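Local structure of erythrocyte membrane protein 1 (Plasmodium falciparum, 6S8T) at residues 434-439 and 452-457; 311-316 and 345-350; 93-98 and 351-356. The protein probably binds host cell-surface receptors through its extracellular domains, and this chain is its DBLbeta domain, which binds ICAM-1. All coordinates share one frame; numbering follows the deposited sequence.

Following the chain from its N terminus, contact 3 opens first, at residues 93-98, and closes on 351-356 only after 252 intervening residues that hold much of the helical body of the domain. Contact 2 lies wholly within that span, 311-316 pairing with 345-350 across the connection between helices 293-319 and 335-372. Contact 1 comes later and in series, closing a short loop of 12 residues near the C terminus; no two loops cross. Contacts 2 and 3 occupy adjoining segments of helix 335-372. Contact 1 reaches the same helix, with Phe455 CB 3.5 Å from Glu355 CD. An early loop, helix 293-319 and the C-terminal segments thus all meet helix 335-372.

Contact 1. Residues 434-439 and 452-457; sequences TQFCKN and NYTFKD
Gln435 carries its CG anti to the backbone N (chi1 -178°) and runs extended from there, while Asn452 holds CG between its own N and carbonyl carbon (chi1 65°); these torsions bring the two amides together, their planes about 90° apart. Asn452 ND2 donates to Gln435 OE1 at 3.1 Å in a bent bond. The other end of the Gln435 amide, NE2, reaches Cys437 O at 2.9 Å from above that carbonyl plane and also bonds Asp450, which should fix the rotation of the group. The backbones join in a single bridge at Gln435 and Tyr453: Gln435 N gives a nearly straight bond to Asn452 O at 2.9 Å, and Thr454 N returns a more bent bond to Gln435 O. The Tyr453 ring is sandwiched, with Lys438 CG over one face, 3.5 Å from CZ, and the backbone N of Phe455 over the opposite face. Thr454 CG2 makes a CH-pi contact with the Phe436 ring, 4.1 Å from its centroid. Cys437 is disulfide-bonded to Cys2. Phe436 packs on helices 293-319 and 417-424, and Tyr453 and Phe455 lie on Glu355, so the two irregular C-terminal segments lie against the helix pair 293-319 and 335-372.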
loop_
_atom_site.group_PDB
_atom_site.type_symbol
_atom_site.label_atom_id
_atom_site.label_comp_id
_atom_site.label_asym_id
_atom_site.label_seq_id
_atom_site.Cartn_x
_atom_site.Cartn_y
_atom_site.Cartn_z
ATOM N N THR A 434 -8.886 17.473 11.669
ATOM C CA THR A 434 -7.857 17.258 10.663
ATOM C C THR A 434 -6.451 17.077 11.222
ATOM O O THR A 434 -5.576 16.605 10.488
ATOM C CB THR A 434 -7.834 18.430 9.669
ATOM O OG1 THR A 434 -7.486 19.636 10.360
ATOM C CG2 THR A 434 -9.203 18.607 9.025
ATOM N N GLN A 435 -6.210 17.429 12.483
ATOM C CA GLN A 435 -4.875 17.369 13.065
ATOM C C GLN A 435 -4.650 16.001 13.700
ATOM O O GLN A 435 -5.361 15.620 14.636
ATOM C CB GLN A 435 -4.697 18.484 14.095
ATOM C CG GLN A 435 -3.315 18.543 14.717
ATOM C CD GLN A 435 -3.148 19.729 15.643
ATOM O OE1 GLN A 435 -3.566 20.841 15.325
ATOM N NE2 GLN A 435 -2.540 19.497 16.800
ATOM N N PHE A 436 -3.653 15.268 13.199
ATOM C CA PHE A 436 -3.380 13.915 13.672
ATOM C C PHE A 436 -2.544 13.874 14.949
ATOM O O PHE A 436 -2.356 12.787 15.508
ATOM C CB PHE A 436 -2.689 13.103 12.568
ATOM C CG PHE A 436 -3.645 12.457 11.601
ATOM C CD1 PHE A 436 -4.345 13.220 10.681
ATOM C CD2 PHE A 436 -3.843 11.086 11.613
ATOM C CE1 PHE A 436 -5.229 12.630 9.795
ATOM C CE2 PHE A 436 -4.727 10.488 10.727
ATOM C CZ PHE A 436 -5.420 11.262 9.817
ATOM N N CYS A 437 -2.039 15.010 15.424
ATOM C CA CYS A 437 -1.361 15.086 16.709
ATOM C C CYS A 437 -2.238 15.819 17.717
ATOM O O CYS A 437 -3.047 16.677 17.354
ATOM C CB CYS A 437 -0.006 15.794 16.590
ATOM S SG CYS A 437 -0.090 17.474 15.931
ATOM N N LYS A 438 -2.069 15.471 18.994
ATOM C CA LYS A 438 -2.867 16.062 20.061
ATOM C C LYS A 438 -2.462 17.510 20.312
ATOM O O LYS A 438 -3.214 18.435 19.992
ATOM C CB LYS A 438 -2.736 15.241 21.347
ATOM C CG LYS A 438 -3.253 13.816 21.223
ATOM C CD LYS A 438 -3.049 13.024 22.505
ATOM C CE LYS A 438 -3.587 11.605 22.357
ATOM N NZ LYS A 438 -3.369 10.779 23.577
ATOM N N ASN A 439 -1.281 17.712 20.886
ATOM C CA ASN A 439 -0.768 19.040 21.184
ATOM C C ASN A 439 0.188 19.504 20.088
ATOM O O ASN A 439 0.653 18.720 19.258
ATOM C CB ASN A 439 -0.065 19.054 22.546
ATOM C CG ASN A 439 -1.040 19.072 23.704
ATOM O OD1 ASN A 439 -2.034 19.796 23.679
ATOM N ND2 ASN A 439 -0.761 18.274 24.728
ATOM N N ASN A 452 -9.159 20.704 16.988
ATOM C CA ASN A 452 -9.161 20.061 15.679
ATOM C C ASN A 452 -8.479 18.689 15.677
ATOM O O ASN A 452 -8.072 18.215 14.610
ATOM C CB ASN A 452 -8.501 20.977 14.644
ATOM C CG ASN A 452 -7.030 21.217 14.927
ATOM O OD1 ASN A 452 -6.589 21.163 16.074
ATOM N ND2 ASN A 452 -6.264 21.488 13.878
ATOM N N TYR A 453 -8.350 18.048 16.837
ATOM C CA TYR A 453 -7.770 16.713 16.908
ATOM C C TYR A 453 -8.686 15.698 16.229
ATOM O O TYR A 453 -9.904 15.708 16.428
ATOM C CB TYR A 453 -7.529 16.334 18.370
ATOM C CG TYR A 453 -6.870 14.990 18.593
ATOM C CD1 TYR A 453 -5.763 14.600 17.849
ATOM C CD2 TYR A 453 -7.342 14.123 19.571
ATOM C CE1 TYR A 453 -5.155 13.374 18.064
ATOM C CE2 TYR A 453 -6.743 12.900 19.792
ATOM C CZ TYR A 453 -5.652 12.530 19.039
ATOM O OH TYR A 453 -5.058 11.310 19.267
ATOM N N THR A 454 -8.090 14.818 15.415
ATOM C CA THR A 454 -8.888 13.890 14.613
ATOM C C THR A 454 -9.656 12.899 15.478
ATOM O O THR A 454 -10.765 12.491 15.113
ATOM C CB THR A 454 -8.002 13.128 13.622
ATOM O OG1 THR A 454 -6.937 12.475 14.324
ATOM C CG2 THR A 454 -7.417 14.069 12.582
ATOM N N PHE A 455 -9.094 12.501 16.619
ATOM C CA PHE A 455 -9.716 11.520 17.499
ATOM C C PHE A 455 -10.344 12.164 18.731
ATOM O O PHE A 455 -10.384 11.549 19.802
ATOM C CB PHE A 455 -8.696 10.457 17.905
ATOM C CG PHE A 455 -7.916 9.896 16.747
ATOM C CD1 PHE A 455 -8.506 9.016 15.855
ATOM C CD2 PHE A 455 -6.592 10.252 16.550
ATOM C CE1 PHE A 455 -7.790 8.503 14.786
ATOM C CE2 PHE A 455 -5.871 9.740 15.485
ATOM C CZ PHE A 455 -6.471 8.866 14.603
ATOM N N LYS A 456 -10.839 13.392 18.598
ATOM C CA LYS A 456 -11.472 14.101 19.706
ATOM C C LYS A 456 -12.853 13.502 19.946
ATOM O O LYS A 456 -13.755 13.652 19.116
ATOM C CB LYS A 456 -11.558 15.592 19.394
ATOM C CG LYS A 456 -11.841 16.474 20.594
ATOM C CD LYS A 456 -10.768 16.316 21.656
ATOM C CE LYS A 456 -10.558 17.617 22.410
ATOM N NZ LYS A 456 -11.841 18.173 22.908
ATOM N N ASP A 457 -13.019 12.819 21.082
ATOM C CA ASP A 457 -14.287 12.147 21.362
ATOM C C ASP A 457 -15.450 13.122 21.506
ATOM O O ASP A 457 -16.522 12.851 20.939
ATOM C CB ASP A 457 -14.138 11.253 22.600
ATOM C CG ASP A 457 -12.954 10.312 22.502
ATOM O OD1 ASP A 457 -12.659 9.836 21.385
ATOM O OD2 ASP A 457 -12.316 10.049 23.542
#

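Contact 2. Residues 311-316 and 345-350; sequences QEYDKL and EEYKKK
Glu312 and Tyr347 meet in the antiparallel helix hairpin built from helices 293-319 and 335-372. Tyr347 has CG anti to its backbone N (chi1 -176°), which carries the ring across to the opposing helix; there its CD2 lies 3.7 Å from Glu312 CB. The neighbouring CE2 of Tyr347 has the backbone N of Tyr313 at 4.0 Å, at the ring's edge and near its plane. The hydroxyl of Tyr347 lies at the edge of the Tyr313 ring, but its polar partner is Gln309, one turn earlier on helix 293-319. Here the axes pass 10.0 Å apart at 164°, nearly antiparallel, as in the paired long helices that form the C-terminal part of DBL domains. The 345-350 side also falls within a predicted coiled coil. Glu312 bends at chi2 (-58°), and the carboxylate of this buried residue is shared between two lysines in a salt-bridge network. Lys315, on the same helix, brings NZ to the syn lone pair of Glu312 OE1 at 3.2 Å. Lys350 comes from the other helix and crosses Glu312 at about a right angle. Its aliphatic CD rests 3.6 Å from Glu312 OE2, and its NZ makes a long salt bridge to that same oxygen at 3.7 Å. The pair of lysines probably stabilises the charge on Glu312, with the carboxylate of Glu346 close by as a like charge: Glu346 OE1 lies 5.0 Å from Glu312 OE2. Toward the connection between the helices, Leu316 packs on Ala343 and Cys344, while Tyr313 also touches the loops at Thr431, Glu432 and Lys461.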
loop_
_atom_site.group_PDB
_atom_site.type_symbol
_atom_site.label_atom_id
_atom_site.label_comp_id
_atom_site.label_asym_id
_atom_site.label_seq_id
_atom_site.Cartn_x
_atom_site.Cartn_y
_atom_site.Cartn_z
ATOM N N GLN A 311 -17.746 10.852 6.500
ATOM C CA GLN A 311 -19.089 10.314 6.299
ATOM C C GLN A 311 -19.877 10.294 7.604
ATOM O O GLN A 311 -21.068 10.626 7.622
ATOM C CB GLN A 311 -19.008 8.912 5.695
ATOM C CG GLN A 311 -20.356 8.284 5.359
ATOM C CD GLN A 311 -20.217 6.921 4.702
ATOM O OE1 GLN A 311 -20.104 5.901 5.382
ATOM N NE2 GLN A 311 -20.218 6.899 3.373
ATOM N N GLU A 312 -19.232 9.906 8.707
ATOM C CA GLU A 312 -19.898 9.945 10.005
ATOM C C GLU A 312 -20.189 11.375 10.439
ATOM O O GLU A 312 -21.207 11.628 11.094
ATOM C CB GLU A 312 -19.045 9.245 11.062
ATOM C CG GLU A 312 -18.933 7.745 10.883
ATOM C CD GLU A 312 -20.282 7.061 10.900
ATOM O OE1 GLU A 312 -20.828 6.791 9.810
ATOM O OE2 GLU A 312 -20.803 6.806 12.005
ATOM N N TYR A 313 -19.312 12.317 10.090
ATOM C CA TYR A 313 -19.537 13.707 10.465
ATOM C C TYR A 313 -20.754 14.279 9.750
ATOM O O TYR A 313 -21.501 15.074 10.330
ATOM C CB TYR A 313 -18.290 14.538 10.163
ATOM C CG TYR A 313 -18.251 15.879 10.863
ATOM C CD1 TYR A 313 -17.689 16.006 12.128
ATOM C CD2 TYR A 313 -18.769 17.017 10.258
ATOM C CE1 TYR A 313 -17.646 17.228 12.771
ATOM C CE2 TYR A 313 -18.733 18.244 10.894
ATOM C CZ TYR A 313 -18.169 18.344 12.151
ATOM O OH TYR A 313 -18.127 19.562 12.790
ATOM N N ASP A 314 -20.975 13.881 8.494
ATOM C CA ASP A 314 -22.161 14.339 7.774
ATOM C C ASP A 314 -23.436 13.810 8.417
ATOM O O ASP A 314 -24.443 14.523 8.485
ATOM C CB ASP A 314 -22.087 13.918 6.308
ATOM C CG ASP A 314 -21.069 14.717 5.523
ATOM O OD1 ASP A 314 -20.430 15.610 6.117
ATOM O OD2 ASP A 314 -20.909 14.452 4.313
ATOM N N LYS A 315 -23.416 12.559 8.886
ATOM C CA LYS A 315 -24.565 12.029 9.612
ATOM C C LYS A 315 -24.820 12.815 10.888
ATOM O O LYS A 315 -25.973 12.962 11.310
ATOM C CB LYS A 315 -24.350 10.551 9.938
ATOM C CG LYS A 315 -24.206 9.657 8.721
ATOM C CD LYS A 315 -23.939 8.217 9.124
ATOM C CE LYS A 315 -23.788 7.325 7.900
ATOM N NZ LYS A 315 -23.434 5.925 8.265
ATOM N N LEU A 316 -23.761 13.332 11.510
ATOM C CA LEU A 316 -23.916 14.140 12.710
ATOM C C LEU A 316 -24.453 15.531 12.393
ATOM O O LEU A 316 -25.184 16.107 13.207
ATOM C CB LEU A 316 -22.577 14.238 13.444
ATOM C CG LEU A 316 -22.617 14.601 14.929
ATOM C CD1 LEU A 316 -23.416 13.568 15.707
ATOM C CD2 LEU A 316 -21.206 14.719 15.483
ATOM N N GLU A 345 -23.510 8.886 19.759
ATOM C CA GLU A 345 -22.990 7.638 20.306
ATOM C C GLU A 345 -22.324 6.797 19.224
ATOM O O GLU A 345 -21.246 6.229 19.445
ATOM C CB GLU A 345 -24.117 6.856 20.979
ATOM C CG GLU A 345 -23.656 5.597 21.686
ATOM C CD GLU A 345 -23.048 5.881 23.044
ATOM O OE1 GLU A 345 -23.818 6.069 24.010
ATOM O OE2 GLU A 345 -21.804 5.925 23.143
ATOM N N GLU A 346 -22.948 6.707 18.044
ATOM C CA GLU A 346 -22.354 5.955 16.944
ATOM C C GLU A 346 -21.059 6.596 16.463
ATOM O O GLU A 346 -20.132 5.885 16.055
ATOM C CB GLU A 346 -23.343 5.837 15.783
ATOM C CG GLU A 346 -24.606 5.056 16.112
ATOM C CD GLU A 346 -25.571 4.966 14.937
ATOM O OE1 GLU A 346 -25.245 5.492 13.851
ATOM O OE2 GLU A 346 -26.658 4.369 15.104
ATOM N N TYR A 347 -20.979 7.928 16.502
ATOM C CA TYR A 347 -19.751 8.605 16.102
ATOM C C TYR A 347 -18.608 8.273 17.058
ATOM O O TYR A 347 -17.500 7.939 16.623
ATOM C CB TYR A 347 -19.984 10.115 16.033
ATOM C CG TYR A 347 -18.792 10.897 15.528
ATOM C CD1 TYR A 347 -17.818 11.362 16.408
ATOM C CD2 TYR A 347 -18.638 11.171 14.173
ATOM C CE1 TYR A 347 -16.722 12.072 15.953
ATOM C CE2 TYR A 347 -17.546 11.886 13.708
ATOM C CZ TYR A 347 -16.591 12.332 14.604
ATOM O OH TYR A 347 -15.503 13.041 14.152
ATOM N N LYS A 348 -18.867 8.340 18.366
ATOM C CA LYS A 348 -17.814 8.084 19.345
ATOM C C LYS A 348 -17.297 6.652 19.250
ATOM O O LYS A 348 -16.096 6.407 19.413
ATOM C CB LYS A 348 -18.325 8.376 20.757
ATOM C CG LYS A 348 -17.289 8.168 21.853
ATOM C CD LYS A 348 -17.847 8.521 23.224
ATOM C CE LYS A 348 -19.032 7.640 23.586
ATOM N NZ LYS A 348 -18.663 6.197 23.640
ATOM N N LYS A 349 -18.188 5.693 18.979
ATOM C CA LYS A 349 -17.768 4.296 18.910
ATOM C C LYS A 349 -16.869 4.041 17.705
ATOM O O LYS A 349 -15.854 3.346 17.821
ATOM C CB LYS A 349 -18.991 3.379 18.869
ATOM C CG LYS A 349 -19.793 3.357 20.160
ATOM C CD LYS A 349 -21.019 2.467 20.035
ATOM C CE LYS A 349 -21.812 2.438 21.330
ATOM N NZ LYS A 349 -23.042 1.604 21.210
ATOM N N LYS A 350 -17.224 4.593 16.542
ATOM C CA LYS A 350 -16.416 4.373 15.346
ATOM C C LYS A 350 -15.060 5.056 15.454
ATOM O O LYS A 350 -14.033 4.468 15.095
ATOM C CB LYS A 350 -17.157 4.872 14.105
ATOM C CG LYS A 350 -18.059 3.844 13.453
ATOM C CD LYS A 350 -18.332 4.217 12.004
ATOM C CE LYS A 350 -19.184 3.171 11.311
ATOM N NZ LYS A 350 -20.558 3.118 11.879
#

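Contact 3. Residues 93-98 and 351-356; sequences GTEWKI and IKKWEK
Trp354 presents the edge of its six-membered ring to the face of Trp96 in an offset edge-to-face pair. The planes stand 64° apart, and the centroid of that ring lies 5.6 Å from the centroid of the five-membered ring of Trp96. The leading atom is Trp354 CH2, which comes within 4.1 Å of Trp96 CD1. Beside it, Trp354 CZ2 lies 3.8 Å from Thr94 O, so the six-membered ring also touches the backbone of the loop. The pyrrole side is held differently. A water lies in the plane of the Trp354 ring, accepting from NE1 at 3.0 Å and donating to Gly93 O at 2.9 Å; it bridges the indole to the start of the 93-98 segment.

At the exposed flank the contact is ionic. Lys353 bends at chi3 (-53°) and crosses Glu95 at about a right angle, and its NZ donates to Glu95 OE2 at 3.0 Å in a salt bridge. The ammonium approaches on the syn side, 30° out of the carboxylate plane. Further along, Gln357 bonds the backbone O of Trp96. Both tryptophans also meet Trp301 of helix 293-319, Trp96 edge-to-face, and Trp354 additionally packs on Phe305 and Met308. The result is an aromatic cluster of three tryptophans, through which a loop from the N-terminal part of this DBL fold docks on its long antiparallel helix pair.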
loop_
_atom_site.group_PDB
_atom_site.type_symbol
_atom_site.label_atom_id
_atom_site.label_comp_id
_atom_site.label_asym_id
_atom_site.label_seq_id
_atom_site.Cartn_x
_atom_site.Cartn_y
_atom_site.Cartn_z
ATOM N N GLY A 93 -15.553 2.789 5.434
ATOM C CA GLY A 93 -15.863 2.269 6.747
ATOM C C GLY A 93 -15.405 0.847 7.005
ATOM O O GLY A 93 -15.545 0.372 8.139
ATOM N N THR A 94 -14.873 0.154 5.996
ATOM C CA THR A 94 -14.376 -1.202 6.196
ATOM C C THR A 94 -13.208 -1.199 7.174
ATOM O O THR A 94 -12.223 -0.480 6.982
ATOM C CB THR A 94 -13.944 -1.817 4.861
ATOM O OG1 THR A 94 -15.080 -1.938 3.992
ATOM C CG2 THR A 94 -13.331 -3.193 5.079
ATOM N N GLU A 95 -13.320 -2.009 8.225
ATOM C CA GLU A 95 -12.316 -2.032 9.280
ATOM C C GLU A 95 -11.106 -2.855 8.851
ATOM O O GLU A 95 -11.242 -4.003 8.417
ATOM C CB GLU A 95 -12.918 -2.594 10.567
ATOM C CG GLU A 95 -14.065 -1.757 11.124
ATOM C CD GLU A 95 -14.854 -2.472 12.212
ATOM O OE1 GLU A 95 -14.641 -3.687 12.411
ATOM O OE2 GLU A 95 -15.694 -1.816 12.866
ATOM N N TRP A 96 -9.921 -2.264 8.969
ATOM C CA TRP A 96 -8.692 -2.987 8.669
ATOM C C TRP A 96 -8.421 -4.018 9.756
ATOM O O TRP A 96 -8.598 -3.748 10.948
ATOM C CB TRP A 96 -7.504 -2.025 8.557
ATOM C CG TRP A 96 -7.610 -1.005 7.448
ATOM C CD1 TRP A 96 -8.752 -0.448 6.939
ATOM C CD2 TRP A 96 -6.523 -0.427 6.713
ATOM N NE1 TRP A 96 -8.441 0.441 5.938
ATOM C CE2 TRP A 96 -7.080 0.472 5.780
ATOM C CE3 TRP A 96 -5.133 -0.580 6.756
ATOM C CZ2 TRP A 96 -6.296 1.206 4.894
ATOM C CZ3 TRP A 96 -4.357 0.155 5.881
ATOM C CH2 TRP A 96 -4.941 1.035 4.959
ATOM N N LYS A 97 -7.993 -5.209 9.349
ATOM C CA LYS A 97 -7.709 -6.262 10.307
ATOM C C LYS A 97 -6.232 -6.626 10.278
ATOM O O LYS A 97 -5.518 -6.386 9.302
ATOM C CB LYS A 97 -8.567 -7.511 10.056
ATOM C CG LYS A 97 -8.870 -8.294 11.334
ATOM C CD LYS A 97 -10.156 -9.101 11.218
ATOM C CE LYS A 97 -10.737 -9.428 12.591
ATOM N NZ LYS A 97 -12.052 -8.757 12.818
ATOM N N ILE A 98 -5.793 -7.213 11.383
ATOM C CA ILE A 98 -4.397 -7.573 11.584
ATOM C C ILE A 98 -4.062 -8.824 10.775
ATOM O O ILE A 98 -4.919 -9.665 10.491
ATOM C CB ILE A 98 -4.123 -7.773 13.090
ATOM C CG1 ILE A 98 -4.642 -6.572 13.892
ATOM C CG2 ILE A 98 -2.644 -7.987 13.363
ATOM C CD1 ILE A 98 -6.060 -6.735 14.444
ATOM N N ILE A 351 -15.033 6.302 15.932
ATOM C CA ILE A 351 -13.766 7.018 16.025
ATOM C C ILE A 351 -12.848 6.359 17.046
ATOM O O ILE A 351 -11.625 6.329 16.860
ATOM C CB ILE A 351 -14.016 8.501 16.356
ATOM C CG1 ILE A 351 -14.880 9.141 15.272
ATOM C CG2 ILE A 351 -12.705 9.255 16.472
ATOM C CD1 ILE A 351 -14.293 9.037 13.888
ATOM N N LYS A 352 -13.413 5.795 18.117
ATOM C CA LYS A 352 -12.582 5.201 19.159
ATOM C C LYS A 352 -11.871 3.946 18.667
ATOM O O LYS A 352 -10.682 3.754 18.945
ATOM C CB LYS A 352 -13.425 4.884 20.393
ATOM C CG LYS A 352 -12.599 4.461 21.594
ATOM C CD LYS A 352 -11.682 5.590 22.045
ATOM C CE LYS A 352 -10.560 5.079 22.936
ATOM N NZ LYS A 352 -9.606 4.223 22.178
ATOM N N LYS A 353 -12.576 3.076 17.939
ATOM C CA LYS A 353 -11.945 1.837 17.495
ATOM C C LYS A 353 -10.875 2.097 16.442
ATOM O O LYS A 353 -9.862 1.388 16.404
ATOM C CB LYS A 353 -13.001 0.859 16.980
ATOM C CG LYS A 353 -13.895 1.404 15.891
ATOM C CD LYS A 353 -15.248 0.705 15.889
ATOM C CE LYS A 353 -15.100 -0.805 15.839
ATOM N NZ LYS A 353 -16.425 -1.482 15.785
ATOM N N TRP A 354 -11.068 3.109 15.590
ATOM C CA TRP A 354 -10.002 3.502 14.675
ATOM C C TRP A 354 -8.827 4.108 15.433
ATOM O O TRP A 354 -7.666 3.880 15.074
ATOM C CB TRP A 354 -10.536 4.485 13.632
ATOM C CG TRP A 354 -11.328 3.833 12.528
ATOM C CD1 TRP A 354 -12.614 3.388 12.594
ATOM C CD2 TRP A 354 -10.879 3.562 11.193
ATOM N NE1 TRP A 354 -12.996 2.854 11.385
ATOM C CE2 TRP A 354 -11.949 2.949 10.508
ATOM C CE3 TRP A 354 -9.678 3.779 10.511
ATOM C CZ2 TRP A 354 -11.854 2.549 9.176
ATOM C CZ3 TRP A 354 -9.584 3.380 9.189
ATOM C CH2 TRP A 354 -10.666 2.771 8.534
ATOM N N GLU A 355 -9.107 4.868 16.495
ATOM C CA GLU A 355 -8.035 5.479 17.275
ATOM C C GLU A 355 -7.126 4.432 17.905
ATOM O O GLU A 355 -5.920 4.665 18.045
ATOM C CB GLU A 355 -8.620 6.388 18.357
ATOM C CG GLU A 355 -7.571 7.154 19.146
ATOM C CD GLU A 355 -8.161 7.937 20.303
ATOM O OE1 GLU A 355 -9.308 7.637 20.704
ATOM O OE2 GLU A 355 -7.479 8.855 20.812
ATOM N N LYS A 356 -7.675 3.276 18.289
ATOM C CA LYS A 356 -6.838 2.239 18.883
ATOM C C LYS A 356 -5.806 1.725 17.885
ATOM O O LYS A 356 -4.671 1.415 18.260
ATOM C CB LYS A 356 -7.701 1.091 19.408
ATOM C CG LYS A 356 -8.485 1.433 20.664
ATOM C CD LYS A 356 -9.108 0.189 21.279
ATOM C CE LYS A 356 -9.760 0.502 22.615
ATOM N NZ LYS A 356 -10.319 -0.722 23.256
HETATM O O HOH W 1 -15.659 1.711 10.662
#